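Local coordinates for rhamnonate dehydratase (Gibberella zeae PH-1, PDB 3FXG), which probably catalyses the magnesium-dependent dehydration of L-rhamnonate, as expected of a mandelate racemase-like member of the enolase superfamily, at residues P151-I156 against A378-P383; S327-Y332 against F385-N390. All coordinates share one frame; numbering follows the deposited sequence.

Interaction 1 of 2, residues P151-I156 against A378-P383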
# COMPACT_ATOMS: atom_id res chain seq x y z
N PRO A 151 -45.47 -3.04 -16.02
CA PRO A 151 -44.29 -3.78 -16.47
C PRO A 151 -43.29 -3.71 -15.32
O PRO A 151 -43.32 -2.76 -14.55
CB PRO A 151 -43.80 -2.97 -17.68
CG PRO A 151 -45.03 -2.19 -18.11
CD PRO A 151 -45.66 -1.81 -16.81
N VAL A 152 -42.42 -4.70 -15.20
CA VAL A 152 -41.44 -4.69 -14.11
C VAL A 152 -40.56 -3.45 -14.11
O VAL A 152 -40.26 -2.89 -13.06
CB VAL A 152 -40.54 -5.95 -14.15
CG1 VAL A 152 -39.37 -5.81 -13.17
CG2 VAL A 152 -41.36 -7.18 -13.79
N TYR A 153 -40.14 -3.00 -15.29
CA TYR A 153 -39.27 -1.83 -15.36
C TYR A 153 -39.90 -0.58 -14.73
O TYR A 153 -39.18 0.27 -14.20
CB TYR A 153 -38.82 -1.57 -16.81
CG TYR A 153 -39.79 -0.81 -17.70
CD1 TYR A 153 -39.74 0.58 -17.79
CD2 TYR A 153 -40.71 -1.49 -18.51
CE1 TYR A 153 -40.56 1.28 -18.67
CE2 TYR A 153 -41.55 -0.79 -19.39
CZ TYR A 153 -41.47 0.59 -19.47
OH TYR A 153 -42.26 1.29 -20.35
N ARG A 154 -41.22 -0.48 -14.77
CA ARG A 154 -41.91 0.67 -14.18
C ARG A 154 -41.96 0.58 -12.66
O ARG A 154 -42.37 1.53 -11.99
CB ARG A 154 -43.34 0.77 -14.72
CG ARG A 154 -43.44 1.14 -16.19
CD ARG A 154 -42.89 2.54 -16.46
NE ARG A 154 -43.16 2.95 -17.83
CZ ARG A 154 -42.61 4.02 -18.41
NH1 ARG A 154 -41.76 4.78 -17.74
NH2 ARG A 154 -42.91 4.30 -19.67
N LEU A 155 -41.53 -0.55 -12.12
CA LEU A 155 -41.53 -0.78 -10.67
C LEU A 155 -40.14 -0.65 -10.06
O LEU A 155 -40.00 -0.62 -8.83
CB LEU A 155 -42.08 -2.17 -10.35
CG LEU A 155 -43.50 -2.51 -10.81
CD1 LEU A 155 -43.86 -3.93 -10.35
CD2 LEU A 155 -44.47 -1.51 -10.21
N ILE A 156 -39.11 -0.59 -10.89
CA ILE A 156 -37.75 -0.52 -10.37
C ILE A 156 -36.93 0.70 -10.78
O ILE A 156 -35.71 0.63 -10.89
CB ILE A 156 -36.95 -1.79 -10.75
CG1 ILE A 156 -36.91 -1.94 -12.27
CG2 ILE A 156 -37.60 -3.01 -10.12
CD1 ILE A 156 -36.07 -3.11 -12.75
N ALA A 378 -41.83 0.56 -25.33
CA ALA A 378 -43.12 0.07 -25.79
C ALA A 378 -43.11 -1.45 -25.89
O ALA A 378 -44.09 -2.10 -25.53
CB ALA A 378 -43.46 0.68 -27.15
N ASP A 379 -42.00 -2.02 -26.35
CA ASP A 379 -41.89 -3.48 -26.48
C ASP A 379 -42.04 -4.16 -25.12
O ASP A 379 -42.43 -5.32 -25.04
CB ASP A 379 -40.53 -3.88 -27.06
CG ASP A 379 -40.31 -3.39 -28.48
OD1 ASP A 379 -41.25 -3.46 -29.30
OD2 ASP A 379 -39.18 -2.94 -28.78
N LEU A 380 -41.72 -3.43 -24.06
CA LEU A 380 -41.78 -3.98 -22.71
C LEU A 380 -43.06 -3.65 -21.95
O LEU A 380 -43.22 -4.06 -20.80
CB LEU A 380 -40.58 -3.49 -21.90
CG LEU A 380 -39.20 -3.68 -22.56
CD1 LEU A 380 -38.12 -3.17 -21.62
CD2 LEU A 380 -38.98 -5.16 -22.87
N ASP A 381 -43.98 -2.93 -22.59
CA ASP A 381 -45.22 -2.55 -21.92
C ASP A 381 -46.29 -3.63 -21.83
O ASP A 381 -47.31 -3.58 -22.52
CB ASP A 381 -45.80 -1.28 -22.54
CG ASP A 381 -45.04 -0.03 -22.12
OD1 ASP A 381 -44.53 -0.00 -20.98
OD2 ASP A 381 -44.98 0.93 -22.91
N LYS A 382 -46.04 -4.60 -20.96
CA LYS A 382 -46.96 -5.70 -20.70
C LYS A 382 -46.78 -6.00 -19.21
O LYS A 382 -45.73 -5.70 -18.64
CB LYS A 382 -46.60 -6.93 -21.54
CG LYS A 382 -46.87 -6.74 -23.03
CD LYS A 382 -46.48 -7.96 -23.83
CE LYS A 382 -46.69 -7.73 -25.32
NZ LYS A 382 -46.12 -8.83 -26.14
N PRO A 383 -47.81 -6.57 -18.56
CA PRO A 383 -47.73 -6.89 -17.13
C PRO A 383 -46.54 -7.77 -16.76
O PRO A 383 -46.22 -8.73 -17.47
CB PRO A 383 -49.07 -7.59 -16.87
CG PRO A 383 -49.99 -6.92 -17.85
CD PRO A 383 -49.14 -6.89 -19.10
O HOH W 1 -45.53 1.70 -19.19
O HOH W 2 -44.01 3.46 -22.46
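Pro151 and Tyr153 pack against Leu380 and Asp381, joining two loops of the enolase-superfamily fold. One leads from helix 128-148 into strand 163-169 of the barrel; the other follows strand 374-376, which pairs antiparallel with that same strand. The second loop bends in an inverse gamma turn centred on Asp381, closed by Lys382 N bonding to Leu380 O, and Pro151 lies against this turn. Its CB is 3.4 Å from Leu380 O, and its CA makes a CA-H...O contact of 3.2 Å with Lys382 O. A proline suits the place: ring carbons and the polarised CA-H make the contact, and the compact ring fits against the turn without adding a polar group to satisfy. Val5 of the second subunit packs on the same proline.

Tyr153, whose CB points to the other loop, combines an apolar ring with a polar end. Leu380 supplies the apolar partner, its CB 3.8 Å from Tyr153 CE2. On one face of the tyrosine ring lies Arg154 CG, 3.8 Å above the plane and offset toward the rim.

The hydroxyl donates to the carboxylate, with Tyr153 OH 2.7 Å from Asp381 OD1, on its syn side but 28° out of the carboxylate plane. Arg154 and Asp381 are too far apart for a salt bridge and are joined by two waters; the nearby positive charge would probably favour the ionised carboxylate. One water links Arg154 NH2, weakly, to Asp381 OD2; the other accepts from Arg154 NE at 3.0 Å and donates to Asp381 OD1, giving that oxygen its second hydrogen-bond donor beside the phenol.

Interaction 2 of 2, residues S327-Y332 against F385-N390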
# COMPACT_ATOMS: atom_id res chain seq x y z
N SER A 327 -29.94 -13.13 -20.83
CA SER A 327 -31.10 -13.06 -19.93
C SER A 327 -32.47 -12.64 -20.45
O SER A 327 -33.45 -12.70 -19.71
CB SER A 327 -30.74 -12.18 -18.72
OG SER A 327 -29.64 -12.72 -18.01
N GLY A 328 -32.56 -12.23 -21.71
CA GLY A 328 -33.85 -11.83 -22.26
C GLY A 328 -34.58 -10.74 -21.49
O GLY A 328 -33.94 -9.85 -20.94
N PRO A 329 -35.92 -10.78 -21.44
CA PRO A 329 -36.73 -9.77 -20.73
C PRO A 329 -36.31 -9.51 -19.29
O PRO A 329 -36.46 -8.39 -18.79
CB PRO A 329 -38.14 -10.35 -20.82
CG PRO A 329 -38.12 -11.01 -22.17
CD PRO A 329 -36.79 -11.73 -22.16
N TYR A 330 -35.78 -10.52 -18.61
CA TYR A 330 -35.34 -10.33 -17.23
C TYR A 330 -34.22 -9.30 -17.20
O TYR A 330 -34.05 -8.59 -16.20
CB TYR A 330 -34.86 -11.66 -16.65
CG TYR A 330 -35.89 -12.75 -16.75
CD1 TYR A 330 -37.22 -12.52 -16.38
CD2 TYR A 330 -35.57 -14.01 -17.26
CE1 TYR A 330 -38.19 -13.50 -16.51
CE2 TYR A 330 -36.53 -15.00 -17.39
CZ TYR A 330 -37.84 -14.74 -17.02
OH TYR A 330 -38.80 -15.71 -17.16
N SER A 331 -33.45 -9.22 -18.28
CA SER A 331 -32.38 -8.25 -18.36
C SER A 331 -32.85 -6.96 -19.04
O SER A 331 -32.41 -5.87 -18.69
CB SER A 331 -31.18 -8.83 -19.11
OG SER A 331 -31.57 -9.41 -20.34
N TYR A 332 -33.78 -7.08 -19.99
CA TYR A 332 -34.27 -5.90 -20.69
C TYR A 332 -34.91 -4.91 -19.71
O TYR A 332 -34.62 -3.71 -19.76
CB TYR A 332 -35.30 -6.27 -21.76
CG TYR A 332 -34.83 -7.32 -22.74
CD1 TYR A 332 -33.47 -7.54 -22.95
CD2 TYR A 332 -35.74 -8.09 -23.47
CE1 TYR A 332 -33.02 -8.51 -23.84
CE2 TYR A 332 -35.30 -9.06 -24.36
CZ TYR A 332 -33.94 -9.27 -24.54
OH TYR A 332 -33.50 -10.24 -25.41
N PHE A 385 -43.06 -9.38 -16.54
CA PHE A 385 -41.98 -9.48 -17.52
C PHE A 385 -42.54 -9.67 -18.93
O PHE A 385 -41.79 -9.87 -19.88
CB PHE A 385 -41.02 -10.62 -17.15
CG PHE A 385 -40.06 -10.26 -16.04
CD1 PHE A 385 -39.13 -9.23 -16.21
CD2 PHE A 385 -40.10 -10.92 -14.82
CE1 PHE A 385 -38.26 -8.87 -15.19
CE2 PHE A 385 -39.23 -10.57 -13.78
CZ PHE A 385 -38.31 -9.55 -13.97
N GLY A 386 -43.86 -9.60 -19.04
CA GLY A 386 -44.54 -9.70 -20.33
C GLY A 386 -44.42 -10.97 -21.14
O GLY A 386 -44.67 -10.96 -22.35
N LEU A 387 -44.05 -12.08 -20.50
CA LEU A 387 -43.91 -13.34 -21.22
C LEU A 387 -45.13 -14.23 -20.98
O LEU A 387 -45.54 -14.45 -19.85
CB LEU A 387 -42.64 -14.07 -20.76
CG LEU A 387 -41.33 -13.36 -21.12
CD1 LEU A 387 -40.17 -14.04 -20.40
CD2 LEU A 387 -41.13 -13.38 -22.62
N THR A 388 -45.70 -14.73 -22.07
CA THR A 388 -46.87 -15.58 -21.99
C THR A 388 -46.51 -17.00 -22.41
O THR A 388 -46.01 -17.23 -23.51
CB THR A 388 -48.00 -15.07 -22.90
OG1 THR A 388 -47.55 -15.08 -24.26
CG2 THR A 388 -48.36 -13.65 -22.52
N ILE A 389 -46.75 -17.95 -21.51
CA ILE A 389 -46.43 -19.34 -21.78
C ILE A 389 -47.19 -19.91 -22.98
O ILE A 389 -48.40 -19.72 -23.12
CB ILE A 389 -46.71 -20.21 -20.53
CG1 ILE A 389 -45.79 -19.78 -19.39
CG2 ILE A 389 -46.50 -21.68 -20.86
CD1 ILE A 389 -46.01 -20.53 -18.09
N ASN A 390 -46.45 -20.59 -23.84
CA ASN A 390 -47.01 -21.21 -25.03
C ASN A 390 -47.81 -22.44 -24.59
O ASN A 390 -47.24 -23.38 -24.04
CB ASN A 390 -45.87 -21.60 -25.97
CG ASN A 390 -46.34 -22.37 -27.19
OD1 ASN A 390 -47.54 -22.49 -27.44
ND2 ASN A 390 -45.40 -22.89 -27.96
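Tyr330 presents its ring edge to one face of Phe385, a T-shaped pair with planes at 88° and centroids 4.9 Å apart. The touching edge is the CD1-CE1 side: Tyr330 CD1 stands 3.5 Å above the Phe385 plane, over the ring centre, while CE1 is closest to Phe385 CD2. The CB of Phe385 points to the helix, and CG, anti to the carbonyl carbon (chi1 -78°), continues to within reach of the Tyr330 edge. His333 also meets Phe385 edge-to-face. The ring of Tyr332 has Gly328 O 3.0 Å above its centre, with Pro329 N over the same face nearer the rim.

Leu387 joins the aromatic pair through its branched end. Its CD1 is 3.9 Å from Tyr330 OH, approaching obliquely, whereas its CD2 is 3.9 Å from Pro329 CG; the proline and leucine side chains cross at about a right angle. Two methyls let one residue touch both neighbours. Pro329 CB also approaches Phe385 O at 3.8 Å.

These residues join the first turn of helix 329-335 in the barrel domain to the loop after strand 374-376. Leu138 of helix 128-148 packs on both Tyr330 and Phe385, and Tyr330 OH is hydrogen-bonded to Thr82 N in the antiparallel sheet, so the tyrosine spans from the barrel to the N-terminal domain.

Gly328 is the helix N-cap. Its positive phi (56°) suits glycine, and a CB here would clash with Pro329 CD; Pro329, lacking an amide hydrogen, is well placed at a helix start. Gly328 O accepts from both Ser331 N and Tyr332 N, the latter at 2.9 Å. Tyr330 O, by contrast, is buried with no hydrogen-bond partner in the model.

How the interactions relate
Interactions 1 and 2 have centres about 10 Å apart and touch directly: Val152 CG2 packs 3.8 Å from Phe385 CE1, and Leu380 CD1 comes within 4.0 Å of Tyr332 O. Their segments alternate along the chain, with 378-383 and 385-390 successive parts of one loop separated by Gly384, which makes a backbone hydrogen bond with Val152. His333, in helix 329-335, ties the two together, since Pro151, Val152 and Leu380 pack on it as well as Phe385. Interaction 1 also meets the second subunit, whereas interaction 2 is buried within one chain. Neither contributes a magnesium ligand; the metal is held by Asp222, Glu248 and Glu275.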